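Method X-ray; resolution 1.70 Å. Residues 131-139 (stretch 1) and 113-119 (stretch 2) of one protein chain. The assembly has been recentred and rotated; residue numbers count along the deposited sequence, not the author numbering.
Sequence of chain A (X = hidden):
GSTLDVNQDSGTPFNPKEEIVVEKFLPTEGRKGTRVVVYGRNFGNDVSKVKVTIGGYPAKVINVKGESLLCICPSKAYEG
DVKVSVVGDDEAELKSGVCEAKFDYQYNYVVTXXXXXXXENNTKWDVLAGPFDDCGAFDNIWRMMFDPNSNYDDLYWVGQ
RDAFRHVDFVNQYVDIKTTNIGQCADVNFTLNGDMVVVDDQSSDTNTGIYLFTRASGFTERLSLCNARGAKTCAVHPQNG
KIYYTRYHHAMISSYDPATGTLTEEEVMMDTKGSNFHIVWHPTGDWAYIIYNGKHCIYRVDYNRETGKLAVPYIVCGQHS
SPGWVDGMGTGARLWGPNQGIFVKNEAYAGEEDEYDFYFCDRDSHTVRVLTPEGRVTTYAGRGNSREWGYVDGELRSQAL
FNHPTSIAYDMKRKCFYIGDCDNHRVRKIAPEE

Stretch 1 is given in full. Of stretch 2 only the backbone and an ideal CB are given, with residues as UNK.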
# COMPACT_ATOMS: atom_id res chain seq x y z
N PRO A 131 -8.72 18.74 6.98
CA PRO A 131 -7.36 18.34 7.31
C PRO A 131 -7.28 16.89 7.70
O PRO A 131 -8.27 16.32 8.18
CB PRO A 131 -7.00 19.22 8.52
CG PRO A 131 -7.93 20.37 8.47
CD PRO A 131 -9.19 19.87 7.82
N PHE A 132 -6.10 16.29 7.53
CA PHE A 132 -5.85 14.91 7.94
C PHE A 132 -6.38 14.62 9.36
O PHE A 132 -6.96 13.57 9.60
CB PHE A 132 -4.34 14.59 7.91
CG PHE A 132 -3.79 14.21 6.55
CD1 PHE A 132 -4.50 14.43 5.37
CD2 PHE A 132 -2.54 13.62 6.47
CE1 PHE A 132 -3.96 14.06 4.15
CE2 PHE A 132 -2.01 13.26 5.25
CZ PHE A 132 -2.72 13.48 4.09
N ASP A 133 -6.13 15.55 10.27
CA ASP A 133 -6.55 15.41 11.68
C ASP A 133 -8.04 15.65 11.97
O ASP A 133 -8.48 15.41 13.09
CB ASP A 133 -5.71 16.33 12.55
CG ASP A 133 -5.82 15.99 14.04
OD1 ASP A 133 -5.65 14.80 14.38
OD2 ASP A 133 -6.10 16.91 14.84
N ASP A 134 -8.81 16.11 10.98
CA ASP A 134 -10.18 16.59 11.22
C ASP A 134 -10.99 16.54 9.92
O ASP A 134 -11.39 17.56 9.34
CB ASP A 134 -10.11 18.02 11.79
CG ASP A 134 -11.35 18.40 12.60
OD1 ASP A 134 -12.36 17.68 12.58
OD2 ASP A 134 -11.31 19.46 13.25
N CYS A 135 -11.20 15.33 9.43
CA CYS A 135 -11.86 15.13 8.15
C CYS A 135 -12.92 14.03 8.29
O CYS A 135 -13.14 13.26 7.36
CB CYS A 135 -10.85 14.73 7.07
SG CYS A 135 -9.91 13.22 7.44
N GLY A 136 -13.54 13.96 9.47
CA GLY A 136 -14.59 12.97 9.70
C GLY A 136 -14.11 11.55 9.49
O GLY A 136 -12.95 11.24 9.82
N ALA A 137 -14.98 10.71 8.93
CA ALA A 137 -14.63 9.38 8.48
C ALA A 137 -15.30 9.10 7.13
O ALA A 137 -16.01 9.96 6.56
CB ALA A 137 -14.99 8.31 9.54
N PHE A 138 -15.06 7.91 6.60
CA PHE A 138 -15.31 7.63 5.19
C PHE A 138 -16.40 6.59 4.96
O PHE A 138 -16.34 5.48 5.50
CB PHE A 138 -13.99 7.21 4.55
CG PHE A 138 -12.89 8.18 4.85
CD1 PHE A 138 -13.03 9.51 4.49
CD2 PHE A 138 -11.76 7.79 5.54
CE1 PHE A 138 -12.04 10.43 4.79
CE2 PHE A 138 -10.77 8.70 5.84
CZ PHE A 138 -10.92 10.03 5.48
N ASP A 139 -17.37 6.93 4.11
CA ASP A 139 -18.51 6.04 3.83
C ASP A 139 -18.13 4.79 3.07
O ASP A 139 -18.64 3.72 3.36
CB ASP A 139 -19.62 6.76 3.07
CG ASP A 139 -20.45 7.68 3.95
OD1 ASP A 139 -20.54 7.48 5.19
OD2 ASP A 139 -21.03 8.62 3.37
N UNK A 113 -3.80 3.21 12.20
CA UNK A 113 -4.87 3.99 11.58
C UNK A 113 -4.32 5.32 11.08
O UNK A 113 -3.75 6.08 11.85
CB UNK A 113 -6.02 4.22 12.57
N UNK A 114 -4.48 5.56 9.78
CA UNK A 114 -3.93 6.73 9.10
C UNK A 114 -4.95 7.88 9.00
O UNK A 114 -4.65 9.01 9.40
CB UNK A 114 -3.45 6.34 7.70
N UNK A 115 -6.15 7.58 8.51
CA UNK A 115 -7.18 8.62 8.38
C UNK A 115 -8.55 8.10 8.77
O UNK A 115 -8.89 6.93 8.53
CB UNK A 115 -7.22 9.16 6.95
N UNK A 116 -9.34 9.01 9.34
CA UNK A 116 -10.73 8.75 9.71
C UNK A 116 -10.89 8.63 11.21
O UNK A 116 -10.11 7.93 11.87
CB UNK A 116 -11.24 7.48 9.03
N UNK A 117 -11.93 9.29 11.74
CA UNK A 117 -12.24 9.25 13.17
C UNK A 117 -13.74 9.13 13.33
O UNK A 117 -14.50 9.73 12.57
CB UNK A 117 -11.71 10.49 13.90
N UNK A 118 -14.16 8.31 14.28
CA UNK A 118 -15.58 8.09 14.55
C UNK A 118 -15.88 8.49 15.99
O UNK A 118 -14.98 8.75 16.80
CB UNK A 118 -15.97 6.63 14.30
N UNK A 119 -17.16 8.56 16.33
CA UNK A 119 -17.53 8.86 17.70
C UNK A 119 -18.65 7.94 18.17
O UNK A 119 -19.15 7.12 17.40
CB UNK A 119 -17.95 10.32 17.83

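Position 113 lies on a strand, and its ideal CB finds nothing of stretch 1 within 5.5 Å, so this contact sets no rule there and many side chains would serve. It is Thr113, whose OG1 is hydrogen-bonded elsewhere in the structure.

At position 114 the CB again has no close neighbour, and CA-to-CB runs sideways to stretch 1. The ring of Phe132 is nevertheless within range of a long side chain, so a large apolar or aromatic residue would suit. The deposited Phe114, with chi1 t, turns its edge toward the face of Phe132 in an offset edge-to-face pair, with centroids 5.5 Å apart and planes at 81°; CZ of Phe114 comes to 3.8 Å from CE2 of Phe132.

Position 115 points toward stretch 1. Its ideal CB stands 3.7 Å from Phe138 CE2 and 4.9 Å from Cys135 SG, and the Phe132 ring lies beyond. This apolar pocket offers no charge to answer, and Leu, Ile or Met would all be reasonable. Leu115 fills it: CD2 sits over one face of Phe132, 3.7 Å from its CG, in a CH-pi contact, while CB meets the edge of Phe138.

Position 116 has phi 107° and psi 134°, where a CB would be jammed against the preceding carbonyl O; one would also lie a tight 3.4 Å from Phe138 CE2. The backbone angles alone call for glycine, the close ring adds to the case, and the residue is Gly116. The bare backbone lets CA come within 3.3 Å of Gly136 O in a CA-H...O contact, and the O of water 1 accepts from Gly116 N at 2.9 Å and donates to Phe132 O at 2.7 Å.

At position 117 the backbone N donates to Gly136 O at 2.9 Å, a bond open to any residue but proline. CA-to-CB points sideways, but Asp133 offers a carboxylate and a carbonyl O some distance off, inviting a long cationic side chain, Lys or Arg. Lys117 extends through chi2 to chi4 all t, and its NZ reaches both acceptors: 2.8 Å to Asp133 OD1, a salt bridge, and 2.8 Å to Asp133 O. A single ammonium thus ties together the side chain and backbone of one residue in the Pro131 to Asp134 turn.

Position 118 has its CB 5.1 Å from Ala137 CB, leaving room for a medium apolar side chain such as Leu, Ile or Met. Leu118 bridges the gap, its CD1 reaching 3.7 Å from Ala137 CB.

Position 119 is out of reach of stretch 1. Tyr119 OH is hydrogen-bonded elsewhere in the structure.

Stretch 2, residues 113-119: TFLGKLY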
# COMPACT_ATOMS: atom_id res chain seq x y z
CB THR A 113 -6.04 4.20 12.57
OG1 THR A 113 -6.53 2.90 12.96
CG2 THR A 113 -7.16 5.03 11.92
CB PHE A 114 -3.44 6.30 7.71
CG PHE A 114 -2.93 7.43 6.85
CD1 PHE A 114 -2.06 8.37 7.35
CD2 PHE A 114 -3.31 7.51 5.52
CE1 PHE A 114 -1.60 9.42 6.55
CE2 PHE A 114 -2.84 8.54 4.71
CZ PHE A 114 -2.00 9.49 5.23
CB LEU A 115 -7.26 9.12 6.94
CG LEU A 115 -6.04 9.83 6.36
CD1 LEU A 115 -6.14 9.85 4.84
CD2 LEU A 115 -5.91 11.24 6.93
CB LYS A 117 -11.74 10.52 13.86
CG LYS A 117 -10.22 10.68 13.79
CD LYS A 117 -9.80 12.02 14.36
CE LYS A 117 -8.29 12.17 14.46
NZ LYS A 117 -7.96 13.47 15.10
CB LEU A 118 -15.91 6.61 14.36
CG LEU A 118 -15.88 5.99 12.96
CD1 LEU A 118 -14.49 6.03 12.35
CD2 LEU A 118 -16.42 4.57 13.05
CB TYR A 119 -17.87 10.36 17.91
CG TYR A 119 -18.94 10.94 17.01
CD1 TYR A 119 -18.63 11.34 15.71
CD2 TYR A 119 -20.25 11.15 17.47
CE1 TYR A 119 -19.59 11.89 14.89
CE2 TYR A 119 -21.22 11.71 16.64
CZ TYR A 119 -20.87 12.07 15.35
OH TYR A 119 -21.79 12.62 14.50
O HOH W 1 -8.50 11.53 10.51
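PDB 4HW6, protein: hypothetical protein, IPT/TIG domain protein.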